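Local coordinates for NIPSNAP domain protein (Burkholderia xenovorans, PDB 5K9F) that is of unknown function but belongs to the NipSnap family, probably with a dimeric alpha/beta-barrel fold, and binds oxamic acid in a pocket, at residues Leu27-Ala32 against Lys85-Arg90; Ala36-Ala41 against Gln61-Asp66; Ala76-Ser79 against Gln83-Ser86. One frame throughout, in Å; residues are numbered along the deposited sequence. Where two conformers were deposited one is given.

Interaction 1 of 3, residues Leu27-Ala32 against Lys85-Arg90; sequences LSLYEA and KSFVGR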
ATOM      1  N   LEU A  27       9.783 -23.579   8.458  1.00 16.83           N
ATOM      2  CA  LEU A  27      10.525 -24.288   7.418  1.00 15.78           C
ATOM      3  C   LEU A  27      10.945 -25.676   7.882  1.00 17.02           C
ATOM      4  O   LEU A  27      10.937 -26.621   7.092  1.00 19.52           O
ATOM      5  CB  LEU A  27      11.750 -23.477   6.986  1.00 16.28           C
ATOM      6  CG  LEU A  27      11.411 -22.211   6.191  1.00 18.13           C
ATOM      7  CD1 LEU A  27      12.693 -21.436   5.896  1.00 17.51           C
ATOM      8  CD2 LEU A  27      10.656 -22.552   4.904  1.00 18.46           C
ATOM      9  N   SER A  28      11.325 -25.814   9.153  1.00 20.15           N
ATOM     10  CA  SER A  28      11.685 -27.129   9.674  0.58 21.13           C
ATOM     11  C   SER A  28      10.484 -28.063   9.704  1.00 19.24           C
ATOM     12  O   SER A  28      10.597 -29.240   9.333  1.00 20.10           O
ATOM     13  CB  SER A  28      12.285 -26.991  11.071  0.58 22.84           C
ATOM     14  OG  SER A  28      13.549 -26.364  11.008  0.58 26.82           O
ATOM     15  N   LEU A  29       9.336 -27.563  10.159  1.00 19.10           N
ATOM     16  CA  LEU A  29       8.132 -28.385  10.224  1.00 20.53           C
ATOM     17  C   LEU A  29       7.654 -28.766   8.829  1.00 19.08           C
ATOM     18  O   LEU A  29       7.265 -29.919   8.592  1.00 21.33           O
ATOM     19  CB  LEU A  29       7.042 -27.631  10.985  1.00 21.50           C
ATOM     20  CG  LEU A  29       5.734 -28.352  11.298  1.00 26.28           C
ATOM     21  CD1 LEU A  29       5.958 -29.558  12.192  1.00 27.54           C
ATOM     22  CD2 LEU A  29       4.785 -27.362  11.959  1.00 28.34           C
ATOM     23  N   TYR A  30       7.685 -27.812   7.895  1.00 16.96           N
ATOM     24  CA  TYR A  30       7.299 -28.094   6.515  1.00 17.43           C
ATOM     25  C   TYR A  30       8.209 -29.146   5.888  1.00 20.04           C
ATOM     26  O   TYR A  30       7.734 -30.108   5.269  1.00 19.78           O
ATOM     27  CB  TYR A  30       7.315 -26.794   5.693  1.00 15.22           C
ATOM     28  CG  TYR A  30       7.050 -27.030   4.216  1.00 18.52           C
ATOM     29  CD1 TYR A  30       5.771 -27.323   3.759  1.00 17.90           C
ATOM     30  CD2 TYR A  30       8.084 -26.991   3.286  1.00 18.64           C
ATOM     31  CE1 TYR A  30       5.528 -27.550   2.411  1.00 16.82           C
ATOM     32  CE2 TYR A  30       7.853 -27.220   1.940  1.00 18.91           C
ATOM     33  CZ  TYR A  30       6.569 -27.489   1.507  1.00 17.66           C
ATOM     34  OH  TYR A  30       6.335 -27.713   0.163  1.00 17.44           O
ATOM     35  N   GLU A  31       9.528 -28.990   6.035  1.00 18.95           N
ATOM     36  CA  GLU A  31      10.425 -29.960   5.408  1.00 21.64           C
ATOM     37  C   GLU A  31      10.183 -31.357   5.959  1.00 20.91           C
ATOM     38  O   GLU A  31      10.248 -32.352   5.221  1.00 23.68           O
ATOM     39  CB  GLU A  31      11.889 -29.558   5.601  1.00 23.04           C
ATOM     40  CG  GLU A  31      12.851 -30.481   4.846  1.00 24.04           C
ATOM     41  CD  GLU A  31      14.316 -30.080   4.964  1.00 30.49           C
ATOM     42  OE1 GLU A  31      14.624 -29.032   5.568  1.00 27.89           O
ATOM     43  OE2 GLU A  31      15.171 -30.831   4.442  1.00 38.19           O
ATOM     44  N   ALA A  32       9.878 -31.454   7.253  1.00 21.57           N
ATOM     45  CA  ALA A  32       9.714 -32.765   7.867  1.00 23.17           C
ATOM     46  C   ALA A  32       8.359 -33.394   7.561  1.00 21.69           C
ATOM     47  O   ALA A  32       8.266 -34.624   7.461  1.00 24.84           O
ATOM     48  CB  ALA A  32       9.904 -32.657   9.381  1.00 25.99           C
ATOM     49  N   LYS A  85      -3.897 -32.362   5.429  1.00 22.16           N
ATOM     50  CA  LYS A  85      -4.785 -31.701   6.382  1.00 26.29           C
ATOM     51  C   LYS A  85      -4.177 -31.696   7.777  1.00 24.48           C
ATOM     52  O   LYS A  85      -4.262 -30.691   8.498  1.00 26.23           O
ATOM     53  CB  LYS A  85      -6.150 -32.391   6.396  1.00 30.24           C
ATOM     54  CG  LYS A  85      -6.988 -32.184   5.143  1.00 26.14           C
ATOM     55  CD  LYS A  85      -8.295 -32.970   5.254  1.00 29.30           C
ATOM     56  CE  LYS A  85      -9.180 -32.776   4.037  1.00 30.01           C
ATOM     57  NZ  LYS A  85     -10.426 -33.596   4.140  1.00 35.18           N
ATOM     58  N   SER A  86      -3.550 -32.804   8.173  0.55 27.00           N
ATOM     59  CA  SER A  86      -2.916 -32.867   9.485  0.55 30.52           C
ATOM     60  C   SER A  86      -1.786 -31.854   9.591  0.55 30.54           C
ATOM     61  O   SER A  86      -1.682 -31.124  10.584  0.55 29.82           O
ATOM     62  CB  SER A  86      -2.397 -34.280   9.754  0.55 31.13           C
ATOM     63  OG  SER A  86      -3.469 -35.187   9.929  0.55 34.87           O
ATOM     64  N   PHE A  87      -0.930 -31.792   8.569  1.00 24.88           N
ATOM     65  CA  PHE A  87       0.160 -30.824   8.587  1.00 22.74           C
ATOM     66  C   PHE A  87      -0.368 -29.395   8.627  1.00 23.92           C
ATOM     67  O   PHE A  87       0.154 -28.553   9.371  1.00 27.07           O
ATOM     68  CB  PHE A  87       1.070 -31.021   7.372  1.00 24.89           C
ATOM     69  CG  PHE A  87       1.949 -29.842   7.096  1.00 22.86           C
ATOM     70  CD1 PHE A  87       3.044 -29.573   7.906  1.00 29.96           C
ATOM     71  CD2 PHE A  87       1.670 -28.977   6.048  1.00 20.03           C
ATOM     72  CE1 PHE A  87       3.841 -28.471   7.664  1.00 25.89           C
ATOM     73  CE2 PHE A  87       2.463 -27.870   5.809  1.00 25.60           C
ATOM     74  CZ  PHE A  87       3.551 -27.621   6.617  1.00 30.35           C
ATOM     75  N   VAL A  88      -1.398 -29.096   7.832  1.00 21.43           N
ATOM     76  CA  VAL A  88      -1.952 -27.743   7.847  1.00 19.47           C
ATOM     77  C   VAL A  88      -2.454 -27.392   9.244  1.00 26.33           C
ATOM     78  O   VAL A  88      -2.292 -26.254   9.708  1.00 28.71           O
ATOM     79  CB  VAL A  88      -3.063 -27.608   6.789  1.00 24.91           C
ATOM     80  CG1 VAL A  88      -3.862 -26.335   7.015  1.00 26.93           C
ATOM     81  CG2 VAL A  88      -2.454 -27.608   5.407  1.00 22.51           C
ATOM     82  N   GLY A  89      -3.041 -28.369   9.940  1.00 28.63           N
ATOM     83  CA  GLY A  89      -3.480 -28.139  11.309  1.00 31.29           C
ATOM     84  C   GLY A  89      -2.334 -27.794  12.243  1.00 32.74           C
ATOM     85  O   GLY A  89      -2.469 -26.932  13.114  1.00 36.81           O
ATOM     86  N   ARG A  90      -1.183 -28.443  12.059  1.00 25.22           N
ATOM     87  CA  ARG A  90      -0.050 -28.217  12.951  0.52 26.17           C
ATOM     88  C   ARG A  90       0.732 -26.956  12.597  1.00 25.81           C
ATOM     89  O   ARG A  90       1.285 -26.306  13.492  1.00 28.35           O
ATOM     90  CB  ARG A  90       0.885 -29.429  12.933  0.52 31.16           C
ATOM     91  CG  ARG A  90       0.247 -30.714  13.450  0.52 31.87           C
ATOM     92  CD  ARG A  90       1.260 -31.849  13.555  0.52 31.65           C
ATOM     93  NE  ARG A  90       1.713 -32.317  12.248  0.52 34.10           N
ATOM     94  CZ  ARG A  90       1.100 -33.258  11.534  0.52 30.53           C
ATOM     95  NH1 ARG A  90      -0.000 -33.831  12.001  0.52 38.90           N
ATOM     96  NH2 ARG A  90       1.587 -33.624  10.352  0.52 20.15           N
TER
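Phe87 pushes the far end of its ring against the side of Tyr30, with Phe87 CZ 3.6 Å from Tyr30 CD1. It meets the tyrosine at the ring edge, near the tyrosine plane. The two planes are 57° apart and the centroids 5.9 Å apart, so the pair is oblique, neither stacked nor a proper T. Phe87 CE1 lies closer to backbone than to side chain, 3.7 Å from Tyr30 CA, and the carbonyl of Leu29 borders the same corner of the ring. With its CG anti to the backbone N (chi1 163°), the phenylalanine is turned toward the other helix.

Helices 23-33 and 82-91 come from the two helical connections of what is consistent with a ferredoxin-like fold, the unit of dimeric alpha/beta barrels. Here the short segments run antiparallel at 170°, with axes 10.8 Å apart and the Phe87 ring between them. Phe87 also lines the oxamic acid pocket, while the ring of Tyr30 meets Phe108 of the second subunit.

Leu29 lies nearer the solvent side and runs antiparallel alongside Phe87. Its CG is 4.1 Å from Phe87 CE1, and Leu29 CD2 comes within 4.0 Å of Arg90 O. No hydrogen bond joins the segments: the contact is apolar apart from carbonyl oxygens brushing carbon. In the conformer given, the guanidinium of Arg90 folds back over its own helix, one face toward Ser86 O and Phe87 N, and its NE forms a salt bridge with Glu33, just beyond the end of 27-32.

Interaction 2 of 3, residues Ala36-Ala41 against Gln61-Asp66; sequences AIQAGA and QLWGFD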
ATOM      1  N   ALA A  36       7.219 -33.419   1.129  1.00 19.57           N
ATOM      2  CA  ALA A  36       7.065 -34.582   0.261  1.00 19.79           C
ATOM      3  C   ALA A  36       5.637 -34.697  -0.253  1.00 22.36           C
ATOM      4  O   ALA A  36       5.420 -34.999  -1.430  1.00 23.52           O
ATOM      5  CB  ALA A  36       7.478 -35.858   1.000  1.00 21.52           C
ATOM      6  N   ILE A  37       4.657 -34.422   0.607  1.00 21.02           N
ATOM      7  CA  ILE A  37       3.256 -34.496   0.196  1.00 19.68           C
ATOM      8  C   ILE A  37       2.939 -33.413  -0.827  1.00 20.10           C
ATOM      9  O   ILE A  37       2.351 -33.689  -1.882  1.00 22.24           O
ATOM     10  CB  ILE A  37       2.335 -34.384   1.424  1.00 22.30           C
ATOM     11  CG1 ILE A  37       2.590 -35.534   2.399  1.00 30.01           C
ATOM     12  CG2 ILE A  37       0.874 -34.358   0.995  1.00 26.98           C
ATOM     13  CD1 ILE A  37       2.012 -35.275   3.765  1.00 29.30           C
ATOM     14  N   GLN A  38       3.322 -32.167  -0.527  1.00 19.10           N
ATOM     15  CA  GLN A  38       2.967 -31.047  -1.393  1.00 16.02           C
ATOM     16  C   GLN A  38       3.679 -31.133  -2.737  1.00 19.95           C
ATOM     17  O   GLN A  38       3.061 -30.941  -3.789  1.00 19.43           O
ATOM     18  CB  GLN A  38       3.283 -29.717  -0.712  1.00 16.31           C
ATOM     19  CG  GLN A  38       2.855 -28.546  -1.594  1.00 17.60           C
ATOM     20  CD  GLN A  38       2.903 -27.208  -0.884  1.00 17.59           C
ATOM     21  OE1 GLN A  38       3.853 -26.897  -0.158  1.00 17.56           O
ATOM     22  NE2 GLN A  38       1.855 -26.404  -1.077  1.00 21.99           N
ATOM     23  N   ALA A  39       4.988 -31.407  -2.726  1.00 18.50           N
ATOM     24  CA  ALA A  39       5.712 -31.546  -3.984  1.00 21.55           C
ATOM     25  C   ALA A  39       5.209 -32.747  -4.770  1.00 28.45           C
ATOM     26  O   ALA A  39       5.151 -32.710  -6.004  1.00 23.37           O
ATOM     27  CB  ALA A  39       7.212 -31.668  -3.720  1.00 28.82           C
ATOM     28  N   GLY A  40       4.838 -33.821  -4.073  1.00 23.33           N
ATOM     29  CA  GLY A  40       4.303 -34.980  -4.766  1.00 24.37           C
ATOM     30  C   GLY A  40       3.008 -34.672  -5.493  1.00 26.98           C
ATOM     31  O   GLY A  40       2.783 -35.145  -6.608  1.00 28.53           O
ATOM     32  N   ALA A  41       2.151 -33.859  -4.880  1.00 20.19           N
ATOM     33  CA  ALA A  41       0.863 -33.538  -5.484  1.00 20.41           C
ATOM     34  C   ALA A  41       0.994 -32.476  -6.568  1.00 22.12           C
ATOM     35  O   ALA A  41       0.367 -32.587  -7.630  1.00 20.03           O
ATOM     36  CB  ALA A  41      -0.113 -33.058  -4.410  1.00 18.96           C
ATOM     37  N   GLN A  61       7.131 -19.022  -2.397  1.00 11.68           N
ATOM     38  CA  GLN A  61       7.311 -20.256  -3.146  1.00 13.68           C
ATOM     39  C   GLN A  61       6.868 -20.077  -4.588  1.00 14.34           C
ATOM     40  O   GLN A  61       5.897 -19.379  -4.873  1.00 14.62           O
ATOM     41  CB  GLN A  61       6.554 -21.431  -2.503  1.00 17.63           C
ATOM     42  CG  GLN A  61       5.118 -21.177  -2.178  1.00 23.19           C
ATOM     43  CD  GLN A  61       4.580 -22.191  -1.195  1.00 18.21           C
ATOM     44  OE1 GLN A  61       4.098 -23.246  -1.586  1.00 24.09           O
ATOM     45  NE2 GLN A  61       4.674 -21.877   0.096  1.00 22.18           N
ATOM     46  N   LEU A  62       7.602 -20.701  -5.501  1.00 11.26           N
ATOM     47  CA  LEU A  62       7.249 -20.698  -6.910  0.64 11.83           C
ATOM     48  C   LEU A  62       7.013 -22.129  -7.360  1.00 13.99           C
ATOM     49  O   LEU A  62       7.838 -23.009  -7.108  1.00 13.73           O
ATOM     50  CB  LEU A  62       8.336 -20.046  -7.769  0.64 14.06           C
ATOM     51  CG  LEU A  62       8.380 -18.519  -7.645  0.64 13.19           C
ATOM     52  CD1 LEU A  62       9.219 -18.085  -6.455  0.64 17.47           C
ATOM     53  CD2 LEU A  62       8.899 -17.902  -8.933  0.64 15.87           C
ATOM     54  N   TRP A  63       5.878 -22.347  -8.019  1.00 11.94           N
ATOM     55  CA  TRP A  63       5.479 -23.654  -8.540  1.00 11.36           C
ATOM     56  C   TRP A  63       5.175 -23.538 -10.023  1.00 13.29           C
ATOM     57  O   TRP A  63       4.578 -22.552 -10.463  1.00 15.75           O
ATOM     58  CB  TRP A  63       4.223 -24.177  -7.822  1.00 14.72           C
ATOM     59  CG  TRP A  63       4.415 -24.433  -6.364  1.00 14.50           C
ATOM     60  CD1 TRP A  63       4.191 -23.558  -5.342  1.00 16.88           C
ATOM     61  CD2 TRP A  63       4.881 -25.646  -5.764  1.00 15.28           C
ATOM     62  NE1 TRP A  63       4.483 -24.161  -4.133  1.00 18.54           N
ATOM     63  CE2 TRP A  63       4.918 -25.436  -4.371  1.00 15.75           C
ATOM     64  CE3 TRP A  63       5.285 -26.888  -6.272  1.00 17.89           C
ATOM     65  CZ2 TRP A  63       5.326 -26.430  -3.479  1.00 20.30           C
ATOM     66  CZ3 TRP A  63       5.684 -27.870  -5.388  1.00 20.99           C
ATOM     67  CH2 TRP A  63       5.710 -27.629  -4.007  1.00 23.76           C
ATOM     68  N   GLY A  64       5.580 -24.546 -10.795  1.00 14.15           N
ATOM     69  CA  GLY A  64       5.322 -24.587 -12.225  1.00 14.71           C
ATOM     70  C   GLY A  64       4.257 -25.622 -12.561  1.00 16.92           C
ATOM     71  O   GLY A  64       4.320 -26.761 -12.096  1.00 20.29           O
ATOM     72  N   PHE A  65       3.294 -25.211 -13.392  1.00 15.47           N
ATOM     73  CA  PHE A  65       2.190 -26.076 -13.795  1.00 14.59           C
ATOM     74  C   PHE A  65       2.064 -26.117 -15.310  1.00 16.10           C
ATOM     75  O   PHE A  65       2.327 -25.127 -15.997  1.00 18.34           O
ATOM     76  CB  PHE A  65       0.869 -25.599 -13.193  1.00 15.17           C
ATOM     77  CG  PHE A  65       0.849 -25.626 -11.697  1.00 14.44           C
ATOM     78  CD1 PHE A  65       0.625 -26.812 -11.019  1.00 18.08           C
ATOM     79  CD2 PHE A  65       1.029 -24.457 -10.965  1.00 14.41           C
ATOM     80  CE1 PHE A  65       0.589 -26.844  -9.624  1.00 15.43           C
ATOM     81  CE2 PHE A  65       1.010 -24.482  -9.575  1.00 17.06           C
ATOM     82  CZ  PHE A  65       0.784 -25.671  -8.904  1.00 14.75           C
ATOM     83  N   ASP A  66       1.650 -27.283 -15.826  1.00 16.95           N
ATOM     84  CA  ASP A  66       1.421 -27.414 -17.261  1.00 19.77           C
ATOM     85  C   ASP A  66       0.317 -26.483 -17.736  1.00 22.85           C
ATOM     86  O   ASP A  66       0.353 -26.001 -18.875  1.00 24.15           O
ATOM     87  CB  ASP A  66       1.054 -28.857 -17.615  1.00 22.52           C
ATOM     88  CG  ASP A  66       2.172 -29.834 -17.336  1.00 37.11           C
ATOM     89  OD1 ASP A  66       3.342 -29.404 -17.272  1.00 35.14           O
ATOM     90  OD2 ASP A  66       1.874 -31.045 -17.195  1.00 39.75           O
TER
HETATM   91  O   HOH W   1       4.045 -24.623   1.527  1.00 18.75           O
HETATM   92  O   HOH W   2       1.834 -23.654  -0.638  1.00 28.48           O
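The indole of Trp63 has Ala39 at its rim and the amide carbon of Gln61 in its plane. Ala39 CA lies 3.9 Å from Trp63 CH2, near the ring plane, so the helix backbone itself meets the outer corner of the six-membered ring. Gln38 approaches obliquely: its CD is 3.6 Å from Trp63 CZ2, with the amide turned 51° from the indole.

Along the strand, Trp63 NE1 donates to Gln61 OE1 at 2.7 Å. The bond is nearly straight (170°) and falls on a lone pair in the carbonyl plane, which settles the amide orientation of Gln61 and holds the indole's rotation. The two glutamines reach for each other from facing sides with amide planes 78° apart, and Gln38 NE2 stays 3.9 Å from Gln61 OE1. Water helps to close the gap. Water 1 is 2.8 Å from Gln38 OE1 and accepts from Gln61 NE2 at 3.2 Å. Water 2 accepts from Gln38 NE2 at 2.8 Å, but its leg to Gln61 OE1 is too short to be trusted. Gln38 gets this far from its helix because its side chain is fully extended. Its OE1 is bonded to the hydroxyl of Tyr30 as well, and the residue lines the oxamic acid pocket.

The strand carrying Gln61 and Trp63 lies in the sheet between strands 45-51 and 10-18, bonded to both through its backbone. Helix 35-42 packs over it and also touches helix 68-79 at Leu78 and helix 82-91 at Trp84, Gln38 being in contact with both.

Interaction 3 of 3, residues Ala76-Ser79 against Gln83-Ser86; sequences AILS and QWKS. With OXM (oxamic acid), chain B.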
ATOM      1  N   ALA A  76      -6.610 -29.664  -5.740  1.00 17.39           N
ATOM      2  CA  ALA A  76      -7.696 -30.387  -5.088  1.00 18.98           C
ATOM      3  C   ALA A  76      -7.207 -31.730  -4.563  1.00 19.42           C
ATOM      4  O   ALA A  76      -7.654 -32.190  -3.504  1.00 22.69           O
ATOM      5  CB  ALA A  76      -8.867 -30.573  -6.052  1.00 23.40           C
ATOM      6  N   ILE A  77      -6.290 -32.373  -5.293  1.00 18.56           N
ATOM      7  CA  ILE A  77      -5.684 -33.604  -4.793  1.00 19.15           C
ATOM      8  C   ILE A  77      -4.968 -33.338  -3.481  1.00 21.54           C
ATOM      9  O   ILE A  77      -5.089 -34.109  -2.519  1.00 21.12           O
ATOM     10  CB  ILE A  77      -4.733 -34.207  -5.842  1.00 20.42           C
ATOM     11  CG1 ILE A  77      -5.541 -34.770  -7.018  1.00 20.75           C
ATOM     12  CG2 ILE A  77      -3.857 -35.300  -5.209  1.00 21.61           C
ATOM     13  CD1 ILE A  77      -4.703 -35.143  -8.209  1.00 23.24           C
ATOM     14  N   LEU A  78      -4.220 -32.238  -3.416  1.00 18.31           N
ATOM     15  CA  LEU A  78      -3.482 -31.933  -2.198  1.00 17.39           C
ATOM     16  C   LEU A  78      -4.432 -31.596  -1.055  1.00 18.87           C
ATOM     17  O   LEU A  78      -4.281 -32.108   0.061  1.00 19.94           O
ATOM     18  CB  LEU A  78      -2.520 -30.781  -2.461  1.00 15.84           C
ATOM     19  CG  LEU A  78      -1.766 -30.268  -1.241  1.00 17.41           C
ATOM     20  CD1 LEU A  78      -0.841 -31.352  -0.704  1.00 20.73           C
ATOM     21  CD2 LEU A  78      -1.004 -29.018  -1.649  1.00 19.35           C
ATOM     22  N   SER A  79      -5.432 -30.749  -1.328  1.00 20.68           N
ATOM     23  CA  SER A  79      -6.346 -30.291  -0.282  1.00 20.76           C
ATOM     24  C   SER A  79      -7.128 -31.433   0.340  1.00 22.92           C
ATOM     25  O   SER A  79      -7.494 -31.361   1.519  1.00 25.06           O
ATOM     26  CB  SER A  79      -7.319 -29.255  -0.846  1.00 26.26           C
ATOM     27  OG  SER A  79      -6.642 -28.068  -1.210  1.00 38.44           O
ATOM     28  N   GLN A  83      -3.083 -36.581   5.190  1.00 24.67           N
ATOM     29  CA  GLN A  83      -1.833 -36.190   5.828  1.00 23.98           C
ATOM     30  C   GLN A  83      -1.535 -34.714   5.610  1.00 24.19           C
ATOM     31  O   GLN A  83      -0.931 -34.070   6.478  1.00 25.02           O
ATOM     32  CB  GLN A  83      -0.679 -37.051   5.317  1.00 28.78           C
ATOM     33  CG  GLN A  83      -0.759 -38.503   5.770  1.00 38.73           C
ATOM     34  CD  GLN A  83       0.477 -39.300   5.401  1.00 60.99           C
ATOM     35  OE1 GLN A  83       0.900 -39.322   4.244  1.00 56.25           O
ATOM     36  NE2 GLN A  83       1.068 -39.958   6.392  1.00 76.18           N
ATOM     37  N   TRP A  84      -1.947 -34.158   4.470  1.00 20.52           N
ATOM     38  CA  TRP A  84      -1.787 -32.721   4.274  1.00 20.30           C
ATOM     39  C   TRP A  84      -2.644 -31.944   5.263  1.00 25.60           C
ATOM     40  O   TRP A  84      -2.191 -30.958   5.859  1.00 21.19           O
ATOM     41  CB  TRP A  84      -2.142 -32.335   2.840  1.00 17.53           C
ATOM     42  CG  TRP A  84      -1.993 -30.855   2.585  1.00 16.78           C
ATOM     43  CD1 TRP A  84      -2.995 -29.961   2.339  1.00 17.89           C
ATOM     44  CD2 TRP A  84      -0.765 -30.109   2.541  1.00 18.58           C
ATOM     45  NE1 TRP A  84      -2.465 -28.705   2.145  1.00 19.48           N
ATOM     46  CE2 TRP A  84      -1.100 -28.773   2.253  1.00 18.54           C
ATOM     47  CE3 TRP A  84       0.585 -30.449   2.695  1.00 17.42           C
ATOM     48  CZ2 TRP A  84      -0.132 -27.762   2.139  1.00 18.91           C
ATOM     49  CZ3 TRP A  84       1.546 -29.449   2.577  1.00 18.57           C
ATOM     50  CH2 TRP A  84       1.181 -28.122   2.302  1.00 16.96           C
ATOM     51  N   LYS A  85      -3.897 -32.362   5.429  1.00 22.16           N
ATOM     52  CA  LYS A  85      -4.785 -31.701   6.382  1.00 26.29           C
ATOM     53  C   LYS A  85      -4.177 -31.696   7.777  1.00 24.48           C
ATOM     54  O   LYS A  85      -4.262 -30.691   8.498  1.00 26.23           O
ATOM     55  CB  LYS A  85      -6.150 -32.391   6.396  1.00 30.24           C
ATOM     56  CG  LYS A  85      -6.988 -32.184   5.143  1.00 26.14           C
ATOM     57  CD  LYS A  85      -8.295 -32.970   5.254  1.00 29.30           C
ATOM     58  CE  LYS A  85      -9.180 -32.776   4.037  1.00 30.01           C
ATOM     59  NZ  LYS A  85     -10.426 -33.596   4.140  1.00 35.18           N
ATOM     60  N   SER A  86      -3.550 -32.804   8.173  0.55 27.00           N
ATOM     61  CA  SER A  86      -2.916 -32.867   9.485  0.55 30.52           C
ATOM     62  C   SER A  86      -1.786 -31.854   9.591  0.55 30.54           C
ATOM     63  O   SER A  86      -1.682 -31.124  10.584  0.55 29.82           O
ATOM     64  CB  SER A  86      -2.397 -34.280   9.754  0.55 31.13           C
ATOM     65  OG  SER A  86      -3.469 -35.187   9.929  0.55 34.87           O
TER
HETATM   66  C1  OXM B 201       1.242 -24.485   3.208  1.00 26.20           C
HETATM   67  N1  OXM B 201       0.873 -24.179   1.969  1.00 17.97           N
HETATM   68  O1  OXM B 201       2.387 -24.896   3.500  1.00 30.18           O
HETATM   69  C2  OXM B 201       0.293 -24.323   4.325  1.00 24.18           C
HETATM   70  O2  OXM B 201       0.720 -24.537   5.485  1.00 36.66           O
HETATM   71  O3  OXM B 201      -0.892 -23.975   4.111  1.00 36.44           O
HETATM   72  O   HOH W   3      -5.410 -27.090   1.839  1.00 49.69           O
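The carbonyl oxygen of Leu78 sits against two carbons of Trp84, with Leu78 O 3.4 Å from Trp84 CD1 and 3.5 Å from Trp84 CB. These are van der Waals contacts, and no direct hydrogen bond crosses here. The leucine side chain then spreads over one face of the indole. Leu78 CD1 stands 3.6 Å from the centroid of the five-membered ring, 21° off its normal, a CH-pi contact. A chi1 of 175° brings the branch to the ring, although the first bond of the side chain points alongside Trp84 rather than at it.

At the exposed rim, Lys85 runs extended past the end of helix 68-79, so that Lys85 CE is 3.3 Å from Ser79 O. Water 3 makes only weak bonds to Trp84 NE1 and Ser79 OG, whose stronger partner is Lys75 O.

A short turn joins helix 68-79 to helix 82-91, with Asn81 OD1 accepting from Trp84 N. The indole presents the C-H edge of its six-membered ring to the oxamic acid: Trp84 CH2 is 3.6 Å from OXM O1, and OXM N1 lies in the ring plane. The contact is mostly dispersion, with the water bonds weak, so packing probably does more than polar bonding to place the indole.

In the fold
From the N terminus, strand 10-18 leads into helices 23-33 and 35-42, then the strands 45-51 and 58-65, with the short 54-55 between, helices 68-79 and 82-91, and the edge strand 95-105. Interaction 1 closes the longest loop, joining the first helix to the last. Interaction 2 is nested inside it, tying helix 35-42 down onto the sheet. Interaction 3 follows in series, shutting the short turn between the final two helices, and shares Lys85 and Ser86 with interaction 1. The helical layer is further knit by Ile37 and Ala41 meeting Leu78. Phe87, Gln38 and Trp84, one from each contact, converge on the oxamic acid between helices and sheet.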